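Local structure of nuclear hormone receptor FTZ-F1 (Drosophila melanogaster, 2XHS) at residues Leu9-Met14 against Leu189-Ser194; Pro13-Phe18 against Tyr151-Phe156; Lys73-Asp78 against Lys171-Gly176; Asp90-Asp95 against Gly123-Pro128; Phe32-Lys37 against Phe48-Lys53. The protein probably regulates transcription as an NR5A nuclear receptor, its ligand-binding domain recognising a peptide of the partner protein Fushi tarazu. All coordinates share one frame; numbering follows the deposited sequence.

Contact 1. Residues Leu9-Met14 against Leu189-Ser194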
# COMPACT_ATOMS: atom_id res chain seq x y z
N LEU A 9 0.54 24.46 9.93
CA LEU A 9 1.33 25.26 10.82
C LEU A 9 1.79 24.45 12.00
O LEU A 9 2.83 24.67 12.54
CB LEU A 9 0.60 26.52 11.23
CG LEU A 9 0.69 27.63 10.19
CD1 LEU A 9 -0.07 28.83 10.62
CD2 LEU A 9 2.09 28.00 9.95
N ARG A 10 0.98 23.52 12.42
CA ARG A 10 1.29 22.72 13.57
C ARG A 10 1.82 21.32 13.35
O ARG A 10 1.82 20.55 14.24
CB ARG A 10 0.11 22.70 14.53
CG ARG A 10 -0.12 24.02 15.18
CD ARG A 10 -1.02 24.81 14.36
NE ARG A 10 -0.92 26.24 14.56
CZ ARG A 10 -1.54 27.10 13.78
NH1 ARG A 10 -1.04 27.33 12.58
NH2 ARG A 10 -2.63 27.71 14.16
N VAL A 11 2.25 21.00 12.16
CA VAL A 11 2.73 19.68 11.83
C VAL A 11 4.23 19.56 11.93
O VAL A 11 4.95 20.48 11.64
CB VAL A 11 2.34 19.33 10.42
CG1 VAL A 11 2.72 17.94 10.11
CG2 VAL A 11 0.87 19.51 10.25
N SER A 12 4.71 18.40 12.33
CA SER A 12 6.12 18.16 12.43
C SER A 12 6.71 18.09 11.08
O SER A 12 6.07 17.82 10.13
CB SER A 12 6.39 16.87 13.14
OG SER A 12 5.22 16.12 13.21
N PRO A 13 7.98 18.38 11.03
CA PRO A 13 8.74 18.35 9.81
C PRO A 13 8.82 16.97 9.26
O PRO A 13 8.87 16.80 8.07
CB PRO A 13 10.10 18.77 10.29
CG PRO A 13 9.84 19.61 11.37
CD PRO A 13 8.65 19.17 12.05
N MSE A 14 8.88 15.99 10.14
CA MSE A 14 9.08 14.64 9.73
C MSE A 14 7.93 14.24 8.90
O MSE A 14 8.08 13.66 7.86
CB MSE A 14 9.07 13.76 10.96
CG MSE A 14 9.92 12.53 10.85
SE MSE A 14 9.37 11.27 12.14
CE MSE A 14 10.90 10.18 12.12
N LEU A 189 -3.01 14.33 18.25
CA LEU A 189 -3.32 15.17 19.38
C LEU A 189 -3.41 16.65 19.08
O LEU A 189 -4.30 17.30 19.53
CB LEU A 189 -2.30 14.93 20.47
CG LEU A 189 -2.52 13.57 21.08
CD1 LEU A 189 -1.57 13.30 22.17
CD2 LEU A 189 -3.88 13.56 21.60
N THR A 190 -2.41 17.17 18.41
CA THR A 190 -2.41 18.54 17.99
C THR A 190 -3.41 18.92 16.94
O THR A 190 -4.03 19.95 17.01
CB THR A 190 -1.09 18.88 17.44
OG1 THR A 190 -0.11 18.28 18.25
CG2 THR A 190 -0.89 20.31 17.50
N CYS A 191 -3.52 18.10 15.91
CA CYS A 191 -4.37 18.43 14.80
C CYS A 191 -5.76 17.84 14.80
O CYS A 191 -6.59 18.32 14.10
CB CYS A 191 -3.66 18.12 13.50
SG CYS A 191 -2.15 19.00 13.30
N TYR A 192 -6.01 16.80 15.56
CA TYR A 192 -7.36 16.29 15.64
C TYR A 192 -7.78 16.03 17.06
O TYR A 192 -8.08 14.92 17.40
CB TYR A 192 -7.48 15.00 14.87
CG TYR A 192 -7.31 15.14 13.40
CD1 TYR A 192 -8.36 15.42 12.58
CD2 TYR A 192 -6.09 14.96 12.82
CE1 TYR A 192 -8.20 15.52 11.27
CE2 TYR A 192 -5.93 15.08 11.52
CZ TYR A 192 -6.98 15.36 10.75
OH TYR A 192 -6.80 15.46 9.42
N PRO A 193 -7.83 17.07 17.86
CA PRO A 193 -8.15 16.99 19.27
C PRO A 193 -9.53 16.48 19.53
O PRO A 193 -9.80 15.85 20.50
CB PRO A 193 -8.08 18.43 19.67
CG PRO A 193 -7.07 18.93 18.86
CD PRO A 193 -7.24 18.36 17.55
N SER A 194 -10.40 16.84 18.63
CA SER A 194 -11.79 16.52 18.68
C SER A 194 -12.09 15.05 18.53
O SER A 194 -13.11 14.58 18.98
CB SER A 194 -12.48 17.29 17.60
OG SER A 194 -11.59 17.52 16.54
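T190, in the last turn of helix 170-191, meets R10 through its methyl group. T190 CG2 lies 3.9 Å from R10 CB, so the threonine packs against the root of the arginine rather than its charged end. The torsion explains the choice: with chi1 at -41°, OG1 stays beside the backbone N and bonds to the carbonyl oxygen of D186 one turn earlier, while the methyl is anti to that N and faces the incoming chain. R10 starts out toward the helix but bends at chi2 (90°), which carries its guanidinium off; NH1 makes a weak, long ion pair with D7.

C191 comes next. Its SG sits 4.3 Å from V11 CG2 and 4.4 Å from the carbonyl oxygen R10 O, a loose approach to the loop that precedes helix 13-20. V11 also rests on Y187 of the same long helix, and the side chain of C191 also touches D7, earlier in the chain. The helix ends at C191, and Y192 is the first residue to leave helical geometry.

What joins the two segments is therefore methyl, methylene and sulfur in van der Waals contact. The hydroxyl of T190 is satisfied inside its own helix, so this meeting of loop and helix end rests on apolar packing and uses no directional bond between the two segments.

Contact 2. Residues Pro13-Phe18 against Tyr151-Phe156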
# COMPACT_ATOMS: atom_id res chain seq x y z
N PRO A 13 7.98 18.38 11.03
CA PRO A 13 8.74 18.35 9.81
C PRO A 13 8.82 16.97 9.26
O PRO A 13 8.87 16.80 8.07
CB PRO A 13 10.10 18.77 10.29
CG PRO A 13 9.84 19.61 11.37
CD PRO A 13 8.65 19.17 12.05
N MSE A 14 8.88 15.99 10.14
CA MSE A 14 9.08 14.64 9.73
C MSE A 14 7.93 14.24 8.90
O MSE A 14 8.08 13.66 7.86
CB MSE A 14 9.07 13.76 10.96
CG MSE A 14 9.92 12.53 10.85
SE MSE A 14 9.37 11.27 12.14
CE MSE A 14 10.90 10.18 12.12
N ILE A 15 6.77 14.55 9.39
CA ILE A 15 5.55 14.27 8.69
C ILE A 15 5.41 15.01 7.41
O ILE A 15 4.87 14.52 6.46
CB ILE A 15 4.41 14.56 9.53
CG1 ILE A 15 4.29 13.48 10.58
CG2 ILE A 15 3.21 14.55 8.71
CD1 ILE A 15 3.16 13.64 11.45
N ARG A 16 5.87 16.23 7.39
CA ARG A 16 5.78 16.99 6.20
C ARG A 16 6.61 16.29 5.19
O ARG A 16 6.27 16.22 4.05
CB ARG A 16 6.36 18.35 6.41
CG ARG A 16 5.50 19.28 7.11
CD ARG A 16 5.97 20.68 6.88
NE ARG A 16 6.05 21.40 8.13
CZ ARG A 16 7.18 21.72 8.70
NH1 ARG A 16 8.32 21.45 8.13
NH2 ARG A 16 7.18 22.35 9.84
N GLU A 17 7.76 15.81 5.62
CA GLU A 17 8.69 15.12 4.76
C GLU A 17 8.15 13.84 4.22
O GLU A 17 8.46 13.46 3.14
CB GLU A 17 9.98 14.87 5.48
CG GLU A 17 10.64 16.13 5.92
CD GLU A 17 11.87 15.90 6.75
OE1 GLU A 17 12.36 14.76 6.77
OE2 GLU A 17 12.35 16.85 7.38
N PHE A 18 7.40 13.14 5.03
CA PHE A 18 6.74 11.95 4.61
C PHE A 18 5.72 12.25 3.56
O PHE A 18 5.57 11.54 2.62
CB PHE A 18 6.04 11.36 5.79
CG PHE A 18 6.94 10.77 6.78
CD1 PHE A 18 8.22 10.48 6.46
CD2 PHE A 18 6.51 10.49 8.03
CE1 PHE A 18 9.04 9.92 7.37
CE2 PHE A 18 7.34 9.95 8.93
CZ PHE A 18 8.60 9.66 8.60
N TYR A 151 -2.15 8.51 6.83
CA TYR A 151 -1.87 7.47 5.88
C TYR A 151 -0.40 7.20 5.67
O TYR A 151 -0.02 6.10 5.49
CB TYR A 151 -2.57 7.80 4.57
CG TYR A 151 -1.96 7.24 3.33
CD1 TYR A 151 -2.11 5.94 2.99
CD2 TYR A 151 -1.23 8.03 2.49
CE1 TYR A 151 -1.56 5.44 1.89
CE2 TYR A 151 -0.67 7.53 1.39
CZ TYR A 151 -0.85 6.23 1.09
OH TYR A 151 -0.30 5.71 -0.03
N VAL A 152 0.42 8.22 5.63
CA VAL A 152 1.83 8.01 5.49
C VAL A 152 2.50 7.38 6.68
O VAL A 152 3.40 6.63 6.55
CB VAL A 152 2.57 9.25 5.05
CG1 VAL A 152 2.22 9.55 3.67
CG2 VAL A 152 2.16 10.38 5.86
N CYS A 153 2.08 7.81 7.87
CA CYS A 153 2.65 7.29 9.11
C CYS A 153 2.34 5.81 9.22
O CYS A 153 3.18 5.01 9.66
CB CYS A 153 2.07 8.04 10.31
SG CYS A 153 2.39 9.82 10.30
N MSE A 154 1.13 5.45 8.81
CA MSE A 154 0.66 4.10 8.88
C MSE A 154 1.39 3.21 7.95
O MSE A 154 1.51 2.05 8.20
CB MSE A 154 -0.81 4.05 8.65
CG MSE A 154 -1.54 4.24 9.89
SE MSE A 154 -3.33 4.16 9.58
CE MSE A 154 -3.58 5.90 9.15
N LYS A 155 1.85 3.75 6.85
CA LYS A 155 2.62 3.00 5.90
C LYS A 155 3.95 2.59 6.44
O LYS A 155 4.38 1.49 6.28
CB LYS A 155 2.81 3.86 4.67
CG LYS A 155 2.30 3.22 3.45
CD LYS A 155 2.79 3.87 2.23
CE LYS A 155 2.85 2.84 1.16
NZ LYS A 155 3.30 3.43 -0.09
N PHE A 156 4.62 3.50 7.09
CA PHE A 156 5.85 3.22 7.74
C PHE A 156 5.64 2.28 8.87
O PHE A 156 6.45 1.46 9.15
CB PHE A 156 6.46 4.48 8.27
CG PHE A 156 7.08 5.30 7.24
CD1 PHE A 156 8.29 4.96 6.73
CD2 PHE A 156 6.46 6.40 6.77
CE1 PHE A 156 8.86 5.72 5.78
CE2 PHE A 156 7.04 7.15 5.82
CZ PHE A 156 8.23 6.80 5.33
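The ring of F18 has F156 CE2 on one face, 3.6 Å above the plane and over the centre of the ring. Its opposite face carries the backbone oxygen M14 O, which is displaced toward the rim and also accepts the bond from F18 N. Seen from the other ring, F18 CZ stands over one face of F156, again toward the rim. The two planes make an angle of 33° with centroids 4.4 Å apart, an oblique aromatic pair, closest where F18 CD1 comes 3.6 Å from F156 CE2. F156 also meets the ring of W65 and packs on T69.

The helices that carry these rings are nearly perpendicular, with axes 9.9 Å apart at 88°. Helix 13-20 opens the helical part of this ligand-binding domain. Helix 148-159, as in other nuclear receptors, belongs to the central layer of the three-layer helical sandwich, and the contact is buried where the first helix crosses it.

Beside the rings, V152 CG2 packs 4.0 Å from F18 CB. The valine's chi1 (-70°) sets that methyl between its backbone N and carbonyl carbon, where it meets the base of F18. One turn earlier on helix 13-20, I15 sets its extended CG1-CD1 arm alongside C153, with CD1 4.1 Å from SG. Helix 170-191 closes in on the same pair, Y187 touching I15 while V180 and L184 touch C153.

Contact 3. Residues Lys73-Asp78 against Lys171-Gly176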
# COMPACT_ATOMS: atom_id res chain seq x y z
N LYS A 73 17.37 3.82 4.11
CA LYS A 73 18.66 4.21 3.64
C LYS A 73 19.71 3.63 4.56
O LYS A 73 20.79 3.28 4.14
CB LYS A 73 18.76 5.72 3.63
CG LYS A 73 17.69 6.38 2.80
CD LYS A 73 18.08 7.79 2.42
CE LYS A 73 17.55 8.13 1.04
NZ LYS A 73 17.52 9.59 0.77
N ASP A 74 19.36 3.49 5.81
CA ASP A 74 20.29 3.06 6.81
C ASP A 74 20.25 1.59 6.92
O ASP A 74 20.75 1.03 7.86
CB ASP A 74 19.90 3.66 8.13
CG ASP A 74 19.87 5.13 8.08
OD1 ASP A 74 20.23 5.67 7.03
OD2 ASP A 74 19.52 5.75 9.09
N LEU A 75 19.69 0.95 5.93
CA LEU A 75 19.47 -0.46 6.03
C LEU A 75 20.11 -1.22 4.91
O LEU A 75 20.21 -0.73 3.81
CB LEU A 75 17.99 -0.71 5.99
CG LEU A 75 17.40 -0.79 7.36
CD1 LEU A 75 15.96 -1.11 7.25
CD2 LEU A 75 18.11 -1.89 8.04
N LYS A 76 20.52 -2.43 5.22
CA LYS A 76 21.07 -3.30 4.21
C LYS A 76 20.01 -3.99 3.41
O LYS A 76 18.91 -4.20 3.85
CB LYS A 76 22.06 -4.28 4.80
CG LYS A 76 23.47 -3.73 4.82
CD LYS A 76 24.52 -4.80 4.60
CE LYS A 76 25.93 -4.24 4.64
NZ LYS A 76 26.91 -5.26 4.22
N VAL A 77 20.38 -4.37 2.22
CA VAL A 77 19.42 -4.88 1.32
C VAL A 77 18.77 -6.09 1.86
O VAL A 77 17.60 -6.26 1.72
CB VAL A 77 20.06 -5.26 0.05
CG1 VAL A 77 19.06 -5.95 -0.80
CG2 VAL A 77 20.54 -4.03 -0.63
N ASP A 78 19.51 -6.94 2.50
CA ASP A 78 18.90 -8.17 2.91
C ASP A 78 17.78 -7.84 3.82
O ASP A 78 16.75 -8.46 3.78
CB ASP A 78 19.90 -9.05 3.62
CG ASP A 78 20.75 -9.82 2.68
OD1 ASP A 78 20.96 -9.37 1.56
OD2 ASP A 78 21.21 -10.89 3.07
N LYS A 171 17.57 -2.86 15.60
CA LYS A 171 17.43 -1.63 16.31
C LYS A 171 16.89 -0.54 15.45
O LYS A 171 16.01 0.17 15.84
CB LYS A 171 18.78 -1.20 16.85
CG LYS A 171 19.39 -2.19 17.76
CD LYS A 171 20.52 -1.58 18.57
CE LYS A 171 21.25 -2.62 19.40
NZ LYS A 171 21.89 -2.01 20.59
N THR A 172 17.44 -0.41 14.27
CA THR A 172 17.04 0.68 13.43
C THR A 172 15.58 0.60 13.13
O THR A 172 14.90 1.58 13.12
CB THR A 172 17.79 0.63 12.15
OG1 THR A 172 19.17 0.52 12.44
CG2 THR A 172 17.56 1.86 11.38
N VAL A 173 15.11 -0.59 12.85
CA VAL A 173 13.73 -0.76 12.54
C VAL A 173 12.86 -0.41 13.70
O VAL A 173 11.87 0.25 13.56
CB VAL A 173 13.48 -2.21 12.18
CG1 VAL A 173 12.06 -2.44 11.91
CG2 VAL A 173 14.28 -2.56 10.99
N SER A 174 13.25 -0.84 14.87
CA SER A 174 12.45 -0.55 16.02
C SER A 174 12.39 0.91 16.28
O SER A 174 11.38 1.43 16.67
CB SER A 174 12.98 -1.27 17.24
OG SER A 174 12.17 -2.37 17.54
N GLU A 175 13.50 1.58 16.12
CA GLU A 175 13.54 2.98 16.39
C GLU A 175 12.66 3.76 15.47
O GLU A 175 11.88 4.58 15.88
CB GLU A 175 14.96 3.47 16.24
CG GLU A 175 15.85 3.09 17.36
CD GLU A 175 17.25 3.57 17.16
OE1 GLU A 175 17.50 4.20 16.13
OE2 GLU A 175 18.10 3.31 18.02
N GLY A 176 12.76 3.46 14.19
CA GLY A 176 11.94 4.13 13.23
C GLY A 176 10.49 3.85 13.47
O GLY A 176 9.68 4.72 13.38
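T172 faces the 73-78 loop, and V173 meets it from the flank, both on a regular turn of helix 170-191 where E175 N bonds to K171 O at 2.9 Å and G176 N bonds to T172 O at 3.0 Å. The hydroxyl of T172 stays with its own helix start, OG1 forming a weak hydrogen bond with OD1 of N169. With chi1 at -52°, OG1 lies beside the backbone N and CG2 points away from it, so the methyl is what the loop meets. D74 answers with its methylene, D74 CB lying 4.4 Å from T172 CG2.

The second pair is L75 and V173. The leucine's bond to CB runs across the gap rather than into it, yet its extended chain brings L75 CD1 to 4.3 Å from V173 CG2. L75 packs as well on Q80 and L83, so it wedges between helix 170-191 and the start of helix 77-102.

In the nuclear-receptor fold the N-terminal end of this latter helix borders the coregulator groove, and here that edge is occupied. V77 packs on an apolar side chain of the bound Fushi tarazu peptide, a separate molecule, and a basic side chain of that peptide forms a salt bridge with D78 OD1. K76, between L75 and V77, takes the N-cap position of the helix.

Contact 4. Residues Asp90-Asp95 against Gly123-Pro128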
# COMPACT_ATOMS: atom_id res chain seq x y z
N ASP A 90 0.14 -5.81 2.53
CA ASP A 90 -0.45 -4.92 3.48
C ASP A 90 -0.51 -3.52 3.01
O ASP A 90 -1.46 -2.84 3.28
CB ASP A 90 0.32 -4.99 4.76
CG ASP A 90 -0.27 -5.93 5.72
OD1 ASP A 90 -0.14 -7.12 5.52
OD2 ASP A 90 -0.86 -5.47 6.69
N MSE A 91 0.52 -3.05 2.37
CA MSE A 91 0.53 -1.72 1.83
C MSE A 91 -0.43 -1.49 0.73
O MSE A 91 -0.98 -0.45 0.62
CB MSE A 91 1.90 -1.30 1.42
CG MSE A 91 2.46 -0.24 2.29
SE MSE A 91 4.19 -0.70 2.86
CE MSE A 91 5.05 -1.13 1.28
N LEU A 92 -0.66 -2.46 -0.10
CA LEU A 92 -1.53 -2.24 -1.21
C LEU A 92 -2.92 -1.91 -0.79
O LEU A 92 -3.56 -1.11 -1.40
CB LEU A 92 -1.57 -3.45 -2.09
CG LEU A 92 -0.29 -3.79 -2.81
CD1 LEU A 92 -0.60 -4.81 -3.80
CD2 LEU A 92 0.21 -2.58 -3.49
N VAL A 93 -3.40 -2.56 0.23
CA VAL A 93 -4.73 -2.32 0.72
C VAL A 93 -4.89 -0.93 1.26
O VAL A 93 -5.80 -0.23 0.93
CB VAL A 93 -4.98 -3.31 1.83
CG1 VAL A 93 -6.29 -3.10 2.47
CG2 VAL A 93 -4.91 -4.68 1.30
N LEU A 94 -3.95 -0.53 2.08
CA LEU A 94 -3.96 0.78 2.64
C LEU A 94 -3.84 1.80 1.55
O LEU A 94 -4.51 2.79 1.56
CB LEU A 94 -2.79 0.91 3.57
CG LEU A 94 -2.63 2.24 4.27
CD1 LEU A 94 -3.51 2.30 5.42
CD2 LEU A 94 -1.25 2.36 4.69
N ASP A 95 -2.99 1.56 0.60
CA ASP A 95 -2.84 2.50 -0.46
C ASP A 95 -4.14 2.58 -1.14
O ASP A 95 -4.54 3.60 -1.59
CB ASP A 95 -1.86 2.00 -1.47
CG ASP A 95 -0.47 2.22 -1.08
OD1 ASP A 95 -0.21 2.97 -0.18
OD2 ASP A 95 0.38 1.68 -1.75
N GLY A 123 -7.90 -3.56 -4.79
CA GLY A 123 -7.67 -3.39 -3.39
C GLY A 123 -8.14 -4.55 -2.60
O GLY A 123 -8.02 -4.57 -1.42
N LEU A 124 -8.75 -5.50 -3.27
CA LEU A 124 -9.21 -6.66 -2.60
C LEU A 124 -8.32 -7.78 -2.96
O LEU A 124 -8.41 -8.84 -2.43
CB LEU A 124 -10.64 -6.99 -2.99
CG LEU A 124 -11.63 -5.90 -2.60
CD1 LEU A 124 -12.89 -6.08 -3.31
CD2 LEU A 124 -11.85 -5.92 -1.15
N LEU A 125 -7.42 -7.51 -3.88
CA LEU A 125 -6.47 -8.47 -4.34
C LEU A 125 -7.16 -9.63 -4.97
O LEU A 125 -6.69 -10.72 -4.91
CB LEU A 125 -5.64 -8.97 -3.20
CG LEU A 125 -4.94 -7.91 -2.37
CD1 LEU A 125 -3.75 -8.49 -1.73
CD2 LEU A 125 -4.54 -6.80 -3.22
N GLY A 126 -8.28 -9.36 -5.62
CA GLY A 126 -9.02 -10.37 -6.33
C GLY A 126 -10.05 -11.15 -5.56
O GLY A 126 -10.69 -11.99 -6.11
N VAL A 127 -10.23 -10.85 -4.30
CA VAL A 127 -11.22 -11.54 -3.53
C VAL A 127 -12.42 -10.65 -3.36
O VAL A 127 -12.42 -9.76 -2.58
CB VAL A 127 -10.70 -11.85 -2.18
CG1 VAL A 127 -11.63 -12.72 -1.50
CG2 VAL A 127 -9.40 -12.52 -2.31
N PRO A 128 -13.45 -10.92 -4.11
CA PRO A 128 -14.63 -10.07 -4.14
C PRO A 128 -15.33 -10.06 -2.83
O PRO A 128 -15.95 -9.11 -2.45
CB PRO A 128 -15.48 -10.72 -5.20
CG PRO A 128 -14.56 -11.57 -5.93
CD PRO A 128 -13.67 -12.10 -4.93
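L92 overlaps L125 methyl to methyl: L92 CD1 lies 4.5 Å from L125 CD2, a slack apolar contact between helix 77-102 and the loop after strand 116-118. L125 begins its side chain obliquely to the helix, and with chi1 at -54° the isobutyl end swings closer. L220 of helix 198-224 touches L125 as well, while L92 rests on L55, N58 and Q62 of helix 47-67, so the pair bridges several helices.

The next helix residue, V93, works against backbone. Its CG2 branch, anti to the carbonyl carbon and beside the backbone N, comes 4.1 Å from the carbonyl oxygen G123 O. The backbones come near here, with G123 CA 5.2 Å from V93 CA. F134 also packs against V93.

After G123 the chain doubles back in a type I' turn from L124 to V127, its ends tied by V127 N to L124 O at 3.3 Å. Positive phi at both L125 (62°) and G126 (88°) defines the turn and sets the direction in which L125 leaves the backbone.

The arrangement is that of the interior of a nuclear-receptor ligand-binding domain. In ligand-regulated relatives the chain following the beta hairpin commonly borders the pocket; here L125 touches both L92 and L220, consistent with protein side chains taking up room in that region.

Contact 5. Residues Phe32-Lys37 against Phe48-Lys53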
# COMPACT_ATOMS: atom_id res chain seq x y z
N PHE A 32 -3.89 4.44 -14.94
CA PHE A 32 -4.67 4.51 -16.15
C PHE A 32 -3.82 4.40 -17.38
O PHE A 32 -4.27 3.99 -18.42
CB PHE A 32 -5.60 5.69 -16.11
CG PHE A 32 -6.63 5.58 -15.06
CD1 PHE A 32 -7.75 4.85 -15.25
CD2 PHE A 32 -6.46 6.16 -13.86
CE1 PHE A 32 -8.66 4.73 -14.30
CE2 PHE A 32 -7.39 6.04 -12.92
CZ PHE A 32 -8.49 5.32 -13.14
N ALA A 33 -2.58 4.79 -17.28
CA ALA A 33 -1.71 4.69 -18.42
C ALA A 33 -1.50 3.27 -18.83
O ALA A 33 -1.52 2.95 -19.99
CB ALA A 33 -0.43 5.29 -18.09
N LEU A 34 -1.23 2.40 -17.87
CA LEU A 34 -1.05 1.00 -18.14
C LEU A 34 -2.35 0.45 -18.62
O LEU A 34 -2.41 -0.27 -19.58
CB LEU A 34 -0.64 0.32 -16.85
CG LEU A 34 -0.22 -1.13 -16.77
CD1 LEU A 34 0.61 -1.29 -15.60
CD2 LEU A 34 -1.41 -1.92 -16.56
N LEU A 35 -3.43 0.83 -17.98
CA LEU A 35 -4.70 0.29 -18.35
C LEU A 35 -5.02 0.66 -19.77
O LEU A 35 -5.56 -0.13 -20.48
CB LEU A 35 -5.79 0.83 -17.46
CG LEU A 35 -6.17 0.23 -16.14
CD1 LEU A 35 -7.24 1.05 -15.60
CD2 LEU A 35 -6.66 -1.13 -16.31
N GLN A 36 -4.74 1.88 -20.16
CA GLN A 36 -4.98 2.23 -21.54
C GLN A 36 -4.07 1.49 -22.45
O GLN A 36 -4.49 0.91 -23.40
CB GLN A 36 -4.73 3.70 -21.73
CG GLN A 36 -4.75 4.13 -23.16
CD GLN A 36 -6.09 3.98 -23.78
OE1 GLN A 36 -7.03 3.55 -23.14
NE2 GLN A 36 -6.19 4.33 -25.04
N LYS A 37 -2.81 1.47 -22.15
CA LYS A 37 -1.89 0.82 -23.04
C LYS A 37 -2.19 -0.64 -23.17
O LYS A 37 -2.03 -1.21 -24.22
CB LYS A 37 -0.48 1.00 -22.56
CG LYS A 37 0.46 0.09 -23.21
CD LYS A 37 1.86 0.49 -22.94
CE LYS A 37 2.80 -0.45 -23.59
NZ LYS A 37 4.18 -0.07 -23.28
N PHE A 48 -8.23 -10.80 -15.19
CA PHE A 48 -7.47 -11.18 -14.04
C PHE A 48 -6.03 -10.91 -14.28
O PHE A 48 -5.35 -10.42 -13.44
CB PHE A 48 -7.68 -12.63 -13.69
CG PHE A 48 -6.87 -13.08 -12.54
CD1 PHE A 48 -7.29 -12.88 -11.27
CD2 PHE A 48 -5.68 -13.68 -12.73
CE1 PHE A 48 -6.56 -13.26 -10.26
CE2 PHE A 48 -4.95 -14.07 -11.70
CZ PHE A 48 -5.39 -13.87 -10.47
N GLU A 49 -5.55 -11.21 -15.45
CA GLU A 49 -4.16 -10.98 -15.73
C GLU A 49 -3.81 -9.54 -15.63
O GLU A 49 -2.73 -9.21 -15.23
CB GLU A 49 -3.82 -11.40 -17.13
CG GLU A 49 -3.79 -12.85 -17.37
CD GLU A 49 -2.83 -13.20 -18.44
OE1 GLU A 49 -2.49 -12.32 -19.22
OE2 GLU A 49 -2.42 -14.35 -18.52
N LEU A 50 -4.72 -8.69 -16.06
CA LEU A 50 -4.52 -7.26 -16.06
C LEU A 50 -4.38 -6.72 -14.67
O LEU A 50 -3.54 -5.92 -14.39
CB LEU A 50 -5.70 -6.60 -16.72
CG LEU A 50 -5.49 -5.47 -17.71
CD1 LEU A 50 -6.76 -4.74 -17.88
CD2 LEU A 50 -4.44 -4.56 -17.27
N MSE A 51 -5.20 -7.22 -13.78
CA MSE A 51 -5.18 -6.76 -12.44
C MSE A 51 -3.83 -7.03 -11.90
O MSE A 51 -3.29 -6.26 -11.18
CB MSE A 51 -6.21 -7.50 -11.64
CG MSE A 51 -6.35 -6.99 -10.27
SE MSE A 51 -7.15 -8.24 -9.22
CE MSE A 51 -5.68 -9.31 -8.90
N CYS A 52 -3.28 -8.18 -12.25
CA CYS A 52 -1.97 -8.59 -11.83
C CYS A 52 -0.91 -7.70 -12.39
O CYS A 52 0.11 -7.51 -11.78
CB CYS A 52 -1.69 -10.02 -12.21
SG CYS A 52 -2.42 -11.19 -11.17
N LYS A 53 -1.13 -7.21 -13.59
CA LYS A 53 -0.20 -6.32 -14.20
C LYS A 53 -0.11 -5.05 -13.45
O LYS A 53 0.94 -4.48 -13.31
CB LYS A 53 -0.62 -6.06 -15.63
CG LYS A 53 0.23 -6.80 -16.59
CD LYS A 53 -0.08 -6.46 -17.99
CE LYS A 53 -0.89 -7.53 -18.62
NZ LYS A 53 -0.80 -7.44 -20.08
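Helices 32-37 and 48-53 run roughly antiparallel, their axes at 144° and 10.7 Å apart at the closest, with L35 nearest L50 and L34 nearest K53 along the backbones. Leucines fill the gap. L50 puts CD1 nearest L35 and CD2 between L35 and L34: L50 CD1 lies 3.9 Å from L35 CD2, and L50 CD2 lies 4.1 Å from L34 CD2. The two partners are met differently, since L35 and L50 stand nearly at right angles whereas L34 and L50 slip past one another in opposite directions.

L34 has a second job. Its CG is anti to the backbone N (chi1 -174°), which extends the side chain toward the other helix and lets CD1 approach the backbone oxygen K53 O to 3.9 Å, while CD2 stays 4.3 Å from K53 CB. L34 continues onto V54 and Q57, and Q38 and T39 add to the surroundings of L50. The lysine itself contributes only its base here: its chain leads away and NZ hydrogen-bonds to OE1 of Q38, so the charged end is held on the helix 24-39 side.

F117 of strand 116-118 touches both L35 and L50, closing the leucine cluster against the beta hairpin. The whole is an antiparallel pairing of consecutive helices, 24-39 and 47-67, packed through leucines. Helix 47-67 is one of the long helices of the nuclear-receptor ligand-binding domain, and helix 24-39 lies along it in a way consistent with the additional helical layer known from NR5A receptors.

Contacts 1 and 2 start from the same stretch, sharing P13 and M14, and lie about 12 Å apart between centres; they fasten the N-terminal chain to helices 170-191 and 148-159. Contact 3 holds the far end of helix 170-191, about 26 Å from contact 1. Contact 4 uses the same helix 77-102 as contact 3 and touches contact 2 through Y151 and K155 against D95. Contact 5, across the chain's centre from contacts 1, 2 and 3, reaches contact 4 through M51 and closes before contacts 3 and 4 open. Contacts 2 and 3 alternate along the chain, so N-terminal segments pack on helices far later in sequence, as in a compact helical domain.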